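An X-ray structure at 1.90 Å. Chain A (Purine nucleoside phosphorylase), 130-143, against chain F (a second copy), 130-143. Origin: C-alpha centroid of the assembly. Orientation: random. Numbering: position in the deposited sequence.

Chain A, residues 130-143: DPEVFRALWRRAEA
Chain F 130-143: DPEVFRALWRRAEA

Symmetric helix pairs often pack by letting one long side chain from each partner fill a hollow on the other, and two copies of purine nucleoside phosphorylase illustrate this well. In each, residues 131-143 form a regular α-helix (phi/psi near -61/-43), capped by V133 N donating to D130 OD2 at 3.1 Å. The axes cross at -109° and stay 12.4 Å apart at closest approach, a gap wide enough for large side chains. R135(A) and R135(F) set the register, their CA atoms 8.2 Å apart.

Each R135 leaves its helix with chi1 and chi2 both t and reaches across the partner's W138 (chi1 t, chi2 near -12°). The guanidinium of R135(A) lies flat on W138(F), planes at 18°; R135(F) CZ sits 4.0 Å above the five-membered ring of W138(A). The arginine's edge remains free for a two-pronged salt bridge: R135(A) NH1 and NH2 donate to E142(F) OE1 and OE2 at 2.9 and 2.8 Å, and R135(F) NH2 meets E142(A) OE2 at 2.7 Å.

The indole's tip fits against the opposing helix's first turn, W138(A) CH2 lying 3.6 Å from P131(F) CB and 3.3 Å from P131(F) O. Between the helices, F134(A) CE2 touches F134(F) CE2 obliquely at 4.1 Å. Water 2 accepts from NE of R139(A) and R139(F), each 2.7 Å away.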

# COMPACT_ATOMS: atom_id res chain seq x y z
N ASP A 130 16.14 -22.37 5.86
CA ASP A 130 17.20 -22.89 5.00
C ASP A 130 16.65 -24.27 4.63
O ASP A 130 16.13 -24.98 5.48
CB ASP A 130 18.50 -23.05 5.79
CG ASP A 130 19.53 -23.86 5.03
OD1 ASP A 130 20.04 -23.35 4.01
OD2 ASP A 130 19.81 -25.00 5.44
N PRO A 131 16.76 -24.66 3.35
CA PRO A 131 16.24 -25.98 2.99
C PRO A 131 16.82 -27.19 3.73
O PRO A 131 16.07 -28.09 4.11
CB PRO A 131 16.46 -26.04 1.47
CG PRO A 131 17.51 -25.00 1.20
CD PRO A 131 17.18 -23.90 2.16
N GLU A 132 18.13 -27.22 3.96
CA GLU A 132 18.73 -28.35 4.66
C GLU A 132 18.30 -28.44 6.12
O GLU A 132 18.08 -29.54 6.64
CB GLU A 132 20.26 -28.29 4.56
CG GLU A 132 20.80 -28.58 3.16
CD GLU A 132 20.58 -30.02 2.72
OE1 GLU A 132 21.06 -30.38 1.62
OE2 GLU A 132 19.94 -30.80 3.46
N VAL A 133 18.19 -27.30 6.79
CA VAL A 133 17.75 -27.29 8.19
C VAL A 133 16.31 -27.79 8.26
O VAL A 133 15.95 -28.60 9.12
CB VAL A 133 17.83 -25.86 8.79
CG1 VAL A 133 17.22 -25.84 10.19
CG2 VAL A 133 19.28 -25.42 8.84
N PHE A 134 15.48 -27.28 7.35
CA PHE A 134 14.08 -27.68 7.26
C PHE A 134 14.02 -29.20 7.07
O PHE A 134 13.28 -29.91 7.76
CB PHE A 134 13.44 -26.99 6.05
CG PHE A 134 12.05 -27.48 5.72
CD1 PHE A 134 10.99 -27.24 6.59
CD2 PHE A 134 11.81 -28.18 4.54
CE1 PHE A 134 9.70 -27.69 6.29
CE2 PHE A 134 10.53 -28.64 4.23
CZ PHE A 134 9.47 -28.39 5.11
N ARG A 135 14.80 -29.70 6.12
CA ARG A 135 14.83 -31.13 5.85
C ARG A 135 15.27 -31.92 7.08
O ARG A 135 14.70 -32.96 7.39
CB ARG A 135 15.77 -31.41 4.68
CG ARG A 135 15.82 -32.84 4.22
CD ARG A 135 17.00 -33.01 3.28
NE ARG A 135 16.65 -33.76 2.09
CZ ARG A 135 17.47 -33.94 1.05
NH1 ARG A 135 18.69 -33.41 1.08
NH2 ARG A 135 17.07 -34.63 0.00
N ALA A 136 16.28 -31.41 7.78
CA ALA A 136 16.80 -32.07 8.97
C ALA A 136 15.75 -32.14 10.09
O ALA A 136 15.59 -33.17 10.74
CB ALA A 136 18.05 -31.36 9.48
N LEU A 137 15.04 -31.04 10.31
CA LEU A 137 14.00 -31.00 11.34
C LEU A 137 12.93 -32.05 11.04
O LEU A 137 12.51 -32.80 11.92
CB LEU A 137 13.37 -29.61 11.41
CG LEU A 137 14.26 -28.51 12.00
CD1 LEU A 137 13.65 -27.15 11.72
CD2 LEU A 137 14.44 -28.74 13.51
N TRP A 138 12.50 -32.08 9.78
CA TRP A 138 11.48 -33.03 9.33
C TRP A 138 11.96 -34.47 9.52
O TRP A 138 11.24 -35.32 10.05
CB TRP A 138 11.17 -32.77 7.85
CG TRP A 138 9.92 -33.41 7.33
CD1 TRP A 138 9.19 -34.40 7.92
CD2 TRP A 138 9.29 -33.14 6.07
NE1 TRP A 138 8.14 -34.77 7.11
CE2 TRP A 138 8.18 -34.01 5.97
CE3 TRP A 138 9.55 -32.25 5.02
CZ2 TRP A 138 7.33 -34.01 4.85
CZ3 TRP A 138 8.71 -32.26 3.91
CH2 TRP A 138 7.61 -33.13 3.84
N ARG A 139 13.19 -34.75 9.07
CA ARG A 139 13.75 -36.10 9.19
C ARG A 139 13.90 -36.56 10.63
O ARG A 139 13.51 -37.68 10.98
CB ARG A 139 15.10 -36.18 8.48
CG ARG A 139 14.99 -36.18 6.96
CD ARG A 139 16.36 -36.25 6.28
NE ARG A 139 16.24 -36.38 4.83
CZ ARG A 139 17.27 -36.39 3.99
NH1 ARG A 139 18.51 -36.27 4.45
NH2 ARG A 139 17.06 -36.52 2.69
N ARG A 140 14.45 -35.70 11.49
CA ARG A 140 14.62 -36.06 12.89
C ARG A 140 13.28 -36.33 13.56
O ARG A 140 13.15 -37.29 14.33
CB ARG A 140 15.37 -34.95 13.64
CG ARG A 140 16.84 -34.80 13.26
CD ARG A 140 17.58 -36.13 13.32
NE ARG A 140 17.59 -36.79 12.01
CZ ARG A 140 17.87 -38.08 11.82
NH1 ARG A 140 18.15 -38.86 12.85
NH2 ARG A 140 17.86 -38.58 10.59
N ALA A 141 12.28 -35.50 13.27
CA ALA A 141 10.96 -35.70 13.85
C ALA A 141 10.45 -37.10 13.51
O ALA A 141 9.86 -37.78 14.35
CB ALA A 141 9.98 -34.64 13.33
N GLU A 142 10.69 -37.52 12.27
CA GLU A 142 10.27 -38.84 11.81
C GLU A 142 11.09 -39.96 12.46
O GLU A 142 10.54 -40.97 12.89
CB GLU A 142 10.40 -38.94 10.29
CG GLU A 142 9.35 -38.18 9.51
CD GLU A 142 9.53 -38.29 8.00
OE1 GLU A 142 8.55 -38.08 7.26
OE2 GLU A 142 10.67 -38.59 7.57
N ALA A 143 12.40 -39.76 12.53
CA ALA A 143 13.30 -40.74 13.12
C ALA A 143 13.00 -40.98 14.60
O ALA A 143 13.13 -42.10 15.09
CB ALA A 143 14.74 -40.29 12.96
N ASP F 130 3.52 -28.11 -1.79
CA ASP F 130 3.05 -29.07 -0.80
C ASP F 130 4.36 -29.61 -0.25
O ASP F 130 5.29 -29.87 -1.01
CB ASP F 130 2.26 -30.19 -1.46
CG ASP F 130 1.97 -31.32 -0.50
OD1 ASP F 130 1.13 -31.14 0.40
OD2 ASP F 130 2.59 -32.40 -0.65
N PRO F 131 4.46 -29.79 1.07
CA PRO F 131 5.73 -30.31 1.61
C PRO F 131 6.17 -31.67 1.06
O PRO F 131 7.35 -31.86 0.78
CB PRO F 131 5.50 -30.32 3.13
CG PRO F 131 4.02 -30.32 3.28
CD PRO F 131 3.52 -29.45 2.15
N GLU F 132 5.24 -32.60 0.90
CA GLU F 132 5.57 -33.93 0.38
C GLU F 132 6.03 -33.90 -1.07
O GLU F 132 6.97 -34.60 -1.45
CB GLU F 132 4.36 -34.86 0.53
CG GLU F 132 3.96 -35.12 1.97
CD GLU F 132 4.84 -36.15 2.65
OE1 GLU F 132 6.08 -36.10 2.46
OE2 GLU F 132 4.30 -37.01 3.38
N VAL F 133 5.38 -33.08 -1.89
CA VAL F 133 5.77 -32.98 -3.30
C VAL F 133 7.17 -32.37 -3.38
O VAL F 133 8.03 -32.83 -4.12
CB VAL F 133 4.79 -32.11 -4.11
CG1 VAL F 133 5.34 -31.86 -5.51
CG2 VAL F 133 3.44 -32.81 -4.18
N PHE F 134 7.37 -31.31 -2.60
CA PHE F 134 8.65 -30.61 -2.54
C PHE F 134 9.75 -31.60 -2.19
O PHE F 134 10.80 -31.65 -2.84
CB PHE F 134 8.58 -29.51 -1.47
CG PHE F 134 9.91 -28.88 -1.16
CD1 PHE F 134 10.54 -28.06 -2.08
CD2 PHE F 134 10.52 -29.11 0.07
CE1 PHE F 134 11.78 -27.47 -1.79
CE2 PHE F 134 11.76 -28.53 0.37
CZ PHE F 134 12.39 -27.71 -0.56
N ARG F 135 9.51 -32.38 -1.14
CA ARG F 135 10.46 -33.37 -0.68
C ARG F 135 10.76 -34.43 -1.75
O ARG F 135 11.90 -34.84 -1.93
CB ARG F 135 9.91 -34.05 0.57
CG ARG F 135 10.88 -34.95 1.31
CD ARG F 135 10.14 -35.64 2.44
NE ARG F 135 11.05 -36.13 3.47
CZ ARG F 135 10.65 -36.69 4.61
NH1 ARG F 135 9.35 -36.84 4.85
NH2 ARG F 135 11.54 -37.10 5.50
N ALA F 136 9.71 -34.87 -2.44
CA ALA F 136 9.86 -35.88 -3.49
C ALA F 136 10.70 -35.37 -4.66
O ALA F 136 11.55 -36.09 -5.18
CB ALA F 136 8.49 -36.33 -3.97
N LEU F 137 10.45 -34.13 -5.07
CA LEU F 137 11.20 -33.54 -6.17
C LEU F 137 12.68 -33.48 -5.81
O LEU F 137 13.55 -33.82 -6.62
CB LEU F 137 10.67 -32.13 -6.49
CG LEU F 137 9.32 -32.07 -7.21
CD1 LEU F 137 8.74 -30.66 -7.13
CD2 LEU F 137 9.49 -32.51 -8.66
N TRP F 138 12.97 -33.04 -4.59
CA TRP F 138 14.34 -32.93 -4.09
C TRP F 138 15.01 -34.31 -4.06
O TRP F 138 16.13 -34.48 -4.55
CB TRP F 138 14.33 -32.31 -2.69
CG TRP F 138 15.67 -31.85 -2.17
CD1 TRP F 138 16.90 -32.10 -2.70
CD2 TRP F 138 15.90 -31.09 -0.98
NE1 TRP F 138 17.88 -31.54 -1.92
CE2 TRP F 138 17.29 -30.91 -0.85
CE3 TRP F 138 15.05 -30.53 -0.00
CZ2 TRP F 138 17.87 -30.21 0.21
CZ3 TRP F 138 15.63 -29.83 1.06
CH2 TRP F 138 17.02 -29.67 1.15
N ARG F 139 14.33 -35.28 -3.46
CA ARG F 139 14.85 -36.64 -3.36
C ARG F 139 15.08 -37.29 -4.71
O ARG F 139 16.09 -37.96 -4.93
CB ARG F 139 13.90 -37.50 -2.53
CG ARG F 139 13.88 -37.18 -1.05
CD ARG F 139 12.85 -38.03 -0.34
NE ARG F 139 12.97 -37.96 1.11
CZ ARG F 139 12.20 -38.64 1.95
NH1 ARG F 139 11.25 -39.45 1.49
NH2 ARG F 139 12.38 -38.53 3.27
N ARG F 140 14.14 -37.11 -5.63
CA ARG F 140 14.28 -37.70 -6.96
C ARG F 140 15.47 -37.08 -7.69
O ARG F 140 16.24 -37.78 -8.33
CB ARG F 140 13.00 -37.51 -7.77
CG ARG F 140 11.82 -38.35 -7.28
CD ARG F 140 12.21 -39.81 -7.11
NE ARG F 140 12.53 -40.12 -5.72
CZ ARG F 140 13.31 -41.14 -5.34
NH1 ARG F 140 13.86 -41.93 -6.25
NH2 ARG F 140 13.53 -41.36 -4.05
N ALA F 141 15.61 -35.76 -7.59
CA ALA F 141 16.72 -35.08 -8.25
C ALA F 141 18.04 -35.66 -7.73
O ALA F 141 18.98 -35.87 -8.49
CB ALA F 141 16.65 -33.59 -7.97
N GLU F 142 18.08 -35.94 -6.43
CA GLU F 142 19.27 -36.51 -5.80
C GLU F 142 19.51 -37.94 -6.26
O GLU F 142 20.64 -38.32 -6.56
CB GLU F 142 19.14 -36.47 -4.28
CG GLU F 142 19.33 -35.10 -3.66
CD GLU F 142 19.32 -35.14 -2.14
OE1 GLU F 142 19.81 -34.18 -1.52
OE2 GLU F 142 18.81 -36.13 -1.57
N ALA F 143 18.44 -38.73 -6.30
CA ALA F 143 18.53 -40.13 -6.71
C ALA F 143 19.02 -40.29 -8.15
O ALA F 143 19.83 -41.18 -8.44
CB ALA F 143 17.18 -40.81 -6.54
O HOH W 1 14.38 -34.52 0.48
O HOH W 2 14.37 -36.60 2.94